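PDB 1KS8: endo-b-1,4-glucanase from Nasutitermes takasagoensis, which probably hydrolyses internal beta-1,4-glucosidic linkages of cellulose and related beta-D-glucans, as an endoglucanase of glycosyl hydrolase family 9. Local coordinates for residues W221-R224 / A225-N229; T230-N233 / T234-L238; F330-T333 / Q334-A338. All coordinates share one frame; numbering follows the deposited sequence.

Contact 1. Residues W221-R224 / A225-N229; sequences WLYR and ATNDN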
loop_
_atom_site.group_PDB
_atom_site.type_symbol
_atom_site.label_atom_id
_atom_site.label_comp_id
_atom_site.label_asym_id
_atom_site.label_seq_id
_atom_site.Cartn_x
_atom_site.Cartn_y
_atom_site.Cartn_z
ATOM N N TRP A 221 -9.891 -5.028 -12.450
ATOM C CA TRP A 221 -9.764 -6.046 -11.415
ATOM C C TRP A 221 -11.023 -6.897 -11.303
ATOM O O TRP A 221 -10.943 -8.108 -11.094
ATOM C CB TRP A 221 -9.429 -5.405 -10.064
ATOM C CG TRP A 221 -7.955 -5.197 -9.890
ATOM C CD1 TRP A 221 -7.274 -4.015 -9.949
ATOM C CD2 TRP A 221 -6.974 -6.218 -9.689
ATOM N NE1 TRP A 221 -5.922 -4.237 -9.796
ATOM C CE2 TRP A 221 -5.712 -5.582 -9.636
ATOM C CE3 TRP A 221 -7.037 -7.612 -9.550
ATOM C CZ2 TRP A 221 -4.522 -6.295 -9.450
ATOM C CZ3 TRP A 221 -5.854 -8.320 -9.365
ATOM C CH2 TRP A 221 -4.614 -7.658 -9.318
ATOM N N LEU A 222 -12.186 -6.271 -11.450
ATOM C CA LEU A 222 -13.436 -7.017 -11.385
ATOM C C LEU A 222 -13.526 -7.993 -12.550
ATOM O O LEU A 222 -14.027 -9.102 -12.396
ATOM C CB LEU A 222 -14.631 -6.064 -11.384
ATOM C CG LEU A 222 -14.991 -5.576 -9.978
ATOM C CD1 LEU A 222 -15.964 -4.420 -10.060
ATOM C CD2 LEU A 222 -15.576 -6.735 -9.177
ATOM N N TYR A 223 -13.034 -7.587 -13.716
ATOM C CA TYR A 223 -13.056 -8.483 -14.864
ATOM C C TYR A 223 -12.171 -9.689 -14.561
ATOM O O TYR A 223 -12.552 -10.833 -14.801
ATOM C CB TYR A 223 -12.539 -7.784 -16.121
ATOM C CG TYR A 223 -12.350 -8.731 -17.285
ATOM C CD1 TYR A 223 -13.426 -9.454 -17.802
ATOM C CD2 TYR A 223 -11.091 -8.927 -17.853
ATOM C CE1 TYR A 223 -13.252 -10.350 -18.856
ATOM C CE2 TYR A 223 -10.907 -9.820 -18.908
ATOM C CZ TYR A 223 -11.991 -10.528 -19.402
ATOM O OH TYR A 223 -11.814 -11.415 -20.440
ATOM N N ARG A 224 -10.985 -9.426 -14.026
ATOM C CA ARG A 224 -10.055 -10.496 -13.701
ATOM C C ARG A 224 -10.638 -11.472 -12.682
ATOM O O ARG A 224 -10.405 -12.677 -12.764
ATOM C CB ARG A 224 -8.748 -9.908 -13.158
ATOM C CG ARG A 224 -7.666 -10.945 -12.914
ATOM C CD ARG A 224 -6.372 -10.309 -12.441
ATOM N NE ARG A 224 -5.274 -11.268 -12.488
ATOM C CZ ARG A 224 -3.992 -10.942 -12.379
ATOM N NH1 ARG A 224 -3.641 -9.673 -12.210
ATOM N NH2 ARG A 224 -3.061 -11.882 -12.465
ATOM N N ALA A 225 -11.402 -10.945 -11.731
ATOM C CA ALA A 225 -11.998 -11.755 -10.672
ATOM C C ALA A 225 -13.300 -12.464 -11.034
ATOM O O ALA A 225 -13.707 -13.404 -10.346
ATOM C CB ALA A 225 -12.222 -10.891 -9.437
ATOM N N THR A 226 -13.952 -12.028 -12.107
ATOM C CA THR A 226 -15.228 -12.621 -12.501
ATOM C C THR A 226 -15.271 -13.219 -13.901
ATOM O O THR A 226 -16.082 -14.106 -14.174
ATOM C CB THR A 226 -16.350 -11.576 -12.428
ATOM O OG1 THR A 226 -16.086 -10.535 -13.379
ATOM C CG2 THR A 226 -16.432 -10.976 -11.033
ATOM N N ASN A 227 -14.407 -12.726 -14.783
ATOM C CA ASN A 227 -14.366 -13.181 -16.169
ATOM C C ASN A 227 -15.638 -12.680 -16.851
ATOM O O ASN A 227 -16.025 -13.163 -17.916
ATOM C CB ASN A 227 -14.301 -14.710 -16.247
ATOM C CG ASN A 227 -13.994 -15.212 -17.647
ATOM O OD1 ASN A 227 -14.147 -16.398 -17.942
ATOM N ND2 ASN A 227 -13.547 -14.311 -18.513
ATOM N N ASP A 228 -16.283 -11.704 -16.219
ATOM C CA ASP A 228 -17.508 -11.112 -16.744
ATOM C C ASP A 228 -17.106 -10.014 -17.725
ATOM O O ASP A 228 -16.658 -8.943 -17.317
ATOM C CB ASP A 228 -18.326 -10.512 -15.600
ATOM C CG ASP A 228 -19.732 -10.142 -16.020
ATOM O OD1 ASP A 228 -19.910 -9.691 -17.171
ATOM O OD2 ASP A 228 -20.656 -10.293 -15.193
ATOM N N ASN A 229 -17.269 -10.286 -19.017
ATOM C CA ASN A 229 -16.901 -9.337 -20.064
ATOM C C ASN A 229 -17.404 -7.906 -19.873
ATOM O O ASN A 229 -16.769 -6.962 -20.342
ATOM C CB ASN A 229 -17.362 -9.862 -21.428
ATOM C CG ASN A 229 -16.539 -11.046 -21.910
ATOM O OD1 ASN A 229 -16.858 -11.665 -22.927
ATOM N ND2 ASN A 229 -15.470 -11.363 -21.187
HETATM O O HOH W 1 -13.940 -13.611 -21.102
#

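Contact 2. Residues T230-N233 / T234-L238; sequences TYLN and TAESL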
loop_
_atom_site.group_PDB
_atom_site.type_symbol
_atom_site.label_atom_id
_atom_site.label_comp_id
_atom_site.label_asym_id
_atom_site.label_seq_id
_atom_site.Cartn_x
_atom_site.Cartn_y
_atom_site.Cartn_z
ATOM N N THR A 230 -18.533 -7.731 -19.193
ATOM C CA THR A 230 -19.072 -6.389 -18.981
ATOM C C THR A 230 -18.047 -5.464 -18.320
ATOM O O THR A 230 -17.948 -4.284 -18.663
ATOM C CB THR A 230 -20.351 -6.413 -18.110
ATOM O OG1 THR A 230 -20.890 -5.087 -18.020
ATOM C CG2 THR A 230 -20.040 -6.910 -16.709
ATOM N N TYR A 231 -17.283 -6.007 -17.377
ATOM C CA TYR A 231 -16.274 -5.224 -16.678
ATOM C C TYR A 231 -15.114 -4.849 -17.593
ATOM O O TYR A 231 -14.578 -3.747 -17.501
ATOM C CB TYR A 231 -15.762 -5.996 -15.460
ATOM C CG TYR A 231 -16.770 -6.086 -14.336
ATOM C CD1 TYR A 231 -17.237 -4.937 -13.697
ATOM C CD2 TYR A 231 -17.252 -7.320 -13.905
ATOM C CE1 TYR A 231 -18.159 -5.017 -12.652
ATOM C CE2 TYR A 231 -18.173 -7.409 -12.864
ATOM C CZ TYR A 231 -18.620 -6.257 -12.244
ATOM O OH TYR A 231 -19.521 -6.344 -11.206
ATOM N N LEU A 232 -14.728 -5.766 -18.476
ATOM C CA LEU A 232 -13.638 -5.491 -19.405
ATOM C C LEU A 232 -14.050 -4.382 -20.367
ATOM O O LEU A 232 -13.282 -3.458 -20.632
ATOM C CB LEU A 232 -13.273 -6.746 -20.198
ATOM C CG LEU A 232 -12.181 -6.548 -21.253
ATOM C CD1 LEU A 232 -10.904 -6.044 -20.593
ATOM C CD2 LEU A 232 -11.928 -7.858 -21.978
ATOM N N ASN A 233 -15.271 -4.480 -20.887
ATOM C CA ASN A 233 -15.785 -3.482 -21.814
ATOM C C ASN A 233 -15.815 -2.115 -21.148
ATOM O O ASN A 233 -15.421 -1.116 -21.748
ATOM C CB ASN A 233 -17.188 -3.871 -22.284
ATOM C CG ASN A 233 -17.184 -5.096 -23.178
ATOM O OD1 ASN A 233 -18.224 -5.715 -23.406
ATOM N ND2 ASN A 233 -16.011 -5.447 -23.702
ATOM N N THR A 234 -16.282 -2.072 -19.905
ATOM C CA THR A 234 -16.337 -0.820 -19.166
ATOM C C THR A 234 -14.922 -0.284 -18.950
ATOM O O THR A 234 -14.654 0.891 -19.184
ATOM C CB THR A 234 -17.028 -1.014 -17.797
ATOM O OG1 THR A 234 -18.404 -1.359 -18.002
ATOM C CG2 THR A 234 -16.948 0.257 -16.973
ATOM N N ALA A 235 -14.013 -1.154 -18.521
ATOM C CA ALA A 235 -12.632 -0.743 -18.287
ATOM C C ALA A 235 -12.013 -0.107 -19.529
ATOM O O ALA A 235 -11.445 0.985 -19.460
ATOM C CB ALA A 235 -11.799 -1.940 -17.848
ATOM N N GLU A 236 -12.131 -0.785 -20.665
ATOM C CA GLU A 236 -11.559 -0.279 -21.907
ATOM C C GLU A 236 -12.281 0.947 -22.451
ATOM O O GLU A 236 -11.652 1.837 -23.018
ATOM C CB GLU A 236 -11.521 -1.388 -22.961
ATOM C CG GLU A 236 -10.609 -2.543 -22.572
ATOM C CD GLU A 236 -10.250 -3.434 -23.742
ATOM O OE1 GLU A 236 -11.129 -4.177 -24.224
ATOM O OE2 GLU A 236 -9.084 -3.381 -24.182
ATOM N N SER A 237 -13.597 0.999 -22.275
ATOM C CA SER A 237 -14.368 2.145 -22.742
ATOM C C SER A 237 -13.958 3.393 -21.965
ATOM O O SER A 237 -13.727 4.450 -22.549
ATOM C CB SER A 237 -15.868 1.892 -22.564
ATOM O OG SER A 237 -16.319 0.864 -23.430
ATOM N N LEU A 238 -13.861 3.266 -20.643
ATOM C CA LEU A 238 -13.475 4.395 -19.807
ATOM C C LEU A 238 -12.013 4.767 -20.046
ATOM O O LEU A 238 -11.653 5.941 -20.009
ATOM C CB LEU A 238 -13.706 4.068 -18.325
ATOM C CG LEU A 238 -15.152 4.111 -17.806
ATOM C CD1 LEU A 238 -15.713 5.508 -17.999
ATOM C CD2 LEU A 238 -16.019 3.107 -18.532
HETATM O O HOH W 2 -19.807 -2.813 -16.184
HETATM O O HOH W 3 -13.670 -3.681 -24.739
#

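Contact 3. Residues F330-T333 / Q334-A338; sequences FAQT and QIDYA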
loop_
_atom_site.group_PDB
_atom_site.type_symbol
_atom_site.label_atom_id
_atom_site.label_comp_id
_atom_site.label_asym_id
_atom_site.label_seq_id
_atom_site.Cartn_x
_atom_site.Cartn_y
_atom_site.Cartn_z
ATOM N N PHE A 330 17.083 -4.236 -13.727
ATOM C CA PHE A 330 16.974 -2.862 -13.259
ATOM C C PHE A 330 16.118 -2.790 -12.002
ATOM O O PHE A 330 16.448 -2.071 -11.060
ATOM C CB PHE A 330 16.377 -1.945 -14.327
ATOM C CG PHE A 330 16.578 -0.486 -14.027
ATOM C CD1 PHE A 330 17.690 0.192 -14.518
ATOM C CD2 PHE A 330 15.704 0.186 -13.181
ATOM C CE1 PHE A 330 17.929 1.520 -14.164
ATOM C CE2 PHE A 330 15.934 1.511 -12.822
ATOM C CZ PHE A 330 17.050 2.180 -13.314
ATOM N N ALA A 331 15.011 -3.524 -11.992
ATOM C CA ALA A 331 14.138 -3.540 -10.826
ATOM C C ALA A 331 14.947 -3.976 -9.609
ATOM O O ALA A 331 14.819 -3.402 -8.529
ATOM C CB ALA A 331 12.981 -4.495 -11.053
ATOM N N GLN A 332 15.790 -4.990 -9.791
ATOM C CA GLN A 332 16.614 -5.492 -8.699
ATOM C C GLN A 332 17.582 -4.430 -8.174
ATOM O O GLN A 332 17.843 -4.370 -6.972
ATOM C CB GLN A 332 17.399 -6.734 -9.142
ATOM C CG GLN A 332 18.120 -7.431 -7.992
ATOM C CD GLN A 332 19.004 -8.582 -8.443
ATOM O OE1 GLN A 332 19.491 -9.359 -7.620
ATOM N NE2 GLN A 332 19.226 -8.689 -9.746
ATOM N N THR A 333 18.122 -3.591 -9.056
ATOM C CA THR A 333 19.052 -2.567 -8.585
ATOM C C THR A 333 18.355 -1.579 -7.652
ATOM O O THR A 333 18.966 -1.066 -6.717
ATOM C CB THR A 333 19.699 -1.762 -9.740
ATOM O OG1 THR A 333 18.701 -0.987 -10.416
ATOM C CG2 THR A 333 20.384 -2.697 -10.727
ATOM N N GLN A 334 17.078 -1.313 -7.905
ATOM C CA GLN A 334 16.339 -0.375 -7.071
ATOM C C GLN A 334 16.054 -0.981 -5.706
ATOM O O GLN A 334 16.236 -0.327 -4.678
ATOM C CB GLN A 334 15.042 0.037 -7.771
ATOM C CG GLN A 334 15.299 0.720 -9.106
ATOM C CD GLN A 334 16.195 1.938 -8.966
ATOM O OE1 GLN A 334 15.801 2.945 -8.386
ATOM N NE2 GLN A 334 17.414 1.844 -9.490
ATOM N N ILE A 335 15.613 -2.234 -5.693
ATOM C CA ILE A 335 15.351 -2.909 -4.433
ATOM C C ILE A 335 16.678 -3.043 -3.680
ATOM O O ILE A 335 16.747 -2.798 -2.477
ATOM C CB ILE A 335 14.734 -4.306 -4.665
ATOM C CG1 ILE A 335 13.381 -4.164 -5.375
ATOM C CG2 ILE A 335 14.576 -5.042 -3.341
ATOM C CD1 ILE A 335 12.371 -3.288 -4.643
ATOM N N ASP A 336 17.737 -3.410 -4.397
ATOM C CA ASP A 336 19.045 -3.561 -3.769
ATOM C C ASP A 336 19.573 -2.252 -3.190
ATOM O O ASP A 336 20.321 -2.264 -2.211
ATOM C CB ASP A 336 20.051 -4.151 -4.759
ATOM C CG ASP A 336 19.822 -5.630 -5.004
ATOM O OD1 ASP A 336 18.960 -6.219 -4.317
ATOM O OD2 ASP A 336 20.504 -6.209 -5.878
ATOM N N TYR A 337 19.206 -1.124 -3.790
ATOM C CA TYR A 337 19.650 0.148 -3.244
ATOM C C TYR A 337 18.991 0.301 -1.875
ATOM O O TYR A 337 19.647 0.660 -0.898
ATOM C CB TYR A 337 19.257 1.319 -4.153
ATOM C CG TYR A 337 19.712 2.660 -3.618
ATOM C CD1 TYR A 337 19.072 3.252 -2.528
ATOM C CD2 TYR A 337 20.810 3.321 -4.175
ATOM C CE1 TYR A 337 19.510 4.464 -2.005
ATOM C CE2 TYR A 337 21.259 4.534 -3.658
ATOM C CZ TYR A 337 20.604 5.100 -2.572
ATOM O OH TYR A 337 21.042 6.292 -2.044
ATOM N N ALA A 338 17.694 0.013 -1.802
ATOM C CA ALA A 338 16.972 0.124 -0.541
ATOM C C ALA A 338 17.555 -0.803 0.519
ATOM O O ALA A 338 17.550 -0.480 1.708
ATOM C CB ALA A 338 15.495 -0.198 -0.750
#

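Contact 1. Residues W221-R224 / A225-N229
With CG of Tyr223 swung opposite the main-chain N (chi1 171°), the phenol runs alongside Asn227 and Asn229, while Thr226 sets OG1 between its own N and carbonyl carbon (chi1 64°), within reach of Leu222. Thr226 forms an ST turn at the end of helix 212-226, on the way into helix 229-241. Thr226 OG1 donates to Leu222 O at 2.7 Å, arriving from above the carbonyl plane rather than on a lone pair, and accepts from Asp228 N at 3.1 Å (N-H...O 154°). One hydroxyl thus bridges the last helical turn and the residue that caps the next helix: Asp228 OD1 takes the N-H of Thr230. Asn227 leaves the helix with positive phi, yet its N still reaches Tyr223 O at 2.7 Å; that oxygen also receives Thr226 N. Elsewhere Arg224 stretches away to a salt bridge with Asp78, and Leu222 packs on Phe185 of helix 171-190. The turn meets the Tyr223 ring edge-on: CD1 lies 3.3 Å from Asp228 O, and CE1 3.4 Å from Asn229 ND2. Beyond that edge, one water binds Tyr223 OH at 3.1 Å, accepts from Asn229 ND2 at 2.7 Å, and takes a weak bond from Asn227 ND2.

Contact 2. Residues T230-N233 / T234-L238
Leu232 and Glu236, one turn apart on helix 229-241, lie side by side and point the same way, with Leu232 CD1 4.0 Å from Glu236 CG. Leu232 gets there by holding CG trans to its backbone N (chi1 177°); the acid runs out extended beyond its CG. Between their backbones the helical bond from Glu236 N to Leu232 O is short and nearly straight (2.9 Å, 171°). The tight side is where this amphipathic helix rests on its predecessor: Ala235, buried, packs on Ala219 of helix 212-226, and Tyr231 covers Thr226 of that helix. Within its own helix, Ala235 CB is 3.3 Å from Tyr231 O. The solvent side, with Thr230, Asn233 and Ser237 exposed, is held through waters rather than buried packing. There a water links the hydroxyls of Thr230 and Thr234, 2.7 Å from Thr234 OG1, and a second one donates to Glu236 OE1 at 2.6 Å while accepting a weak bond from Asn233 ND2. Ser237 folds its hydroxyl back on the main chain: Ser237 OG donates to Asn233 O at 2.7 Å and Ser237 N to Asn233 O at 2.8 Å, from opposite faces of the carbonyl plane. Glu236 OE2 turns to partners elsewhere in the chain, a salt bridge with Lys270 and a hydrogen bond with Tyr273 OH. Lysine, phenol and water would tend to favour the charged form of this carboxylate, its aliphatic stem left to pack on Leu232.

Contact 3. Residues F330-T333 / Q334-A338
From Phe330 O to Gln334 N the helix of residues 324-341 is slightly slack, a weak 3.3 Å bond shared with an equally weak one to Ala331 O, whereas two residues on the bond from Asp336 N to Gln332 O is 2.8 Å. The slack carbonyl of Phe330 is taken up by a side chain. Thr333 OG1 donates to Phe330 O at 2.6 Å, in the carbonyl plane and on a lone pair, because the hydroxyl sits between its own N and carbonyl carbon (chi1 66°). Thr333 OG1 also lies over the centre of one face of the Phe330 ring, and it accepts from Gln334 NE2 at 3.2 Å, close to the amide plane. Gln334 bends at chi2 (-57°) to make this possible, which also lays its amide almost parallel to the phenyl ring, 12° apart, with NE2 3.7 Å from Phe330 CE2. The buried amide is satisfied further out, OE1 by Leu296 N and NE2 by Gly294 O. Shortening Gln334 to an alanine removes the amide, which would probably leave Leu296 N, Gly294 O and Thr333 OG1 without that partner and open a gap beside the Phe330 ring. On another flank Gln332 CG rests 3.4 Å from Asp336 OD2, the amide and carboxylate planes steeply turned; Gln332 OE1 and Asp336 OD1 both hydrogen-bond to Tyr5 OH near the N terminus. Tyr337 points elsewhere, its OH on Asp399. The remaining faces settle the helix in the (alpha/alpha)6 barrel: Phe330, Ala331 and Gln334 lean on Met314, Ala311 and Ala307 of helix 303-319, while Ile335 fits among Phe421, Ala424, Leu425 and Leu428 of helix 415-430.

Following the chain, contact 1 comes first, closing helix 212-226 and rounding the short turn into helix 229-241, which carries contact 2 along most of its length. Their centres are 10 Å apart and they touch: Leu222 CD1 sits 3.4 Å from Tyr231 CE1, and Tyr223 CD1 3.6 Å from Leu232 CB, so the two consecutive helices are packed as a hairpin. Contact 3, much later on helix 324-341, stands apart, its nearest atoms about 17 Å from contact 1 and about 26 Å from contact 2. The three run strictly in series; none nests within or crosses another. Contacts 1 and 2 join neighbouring helices, while contact 3 belongs to a helix that packs on helices 303-319 and 415-430 and also bonds to Tyr5.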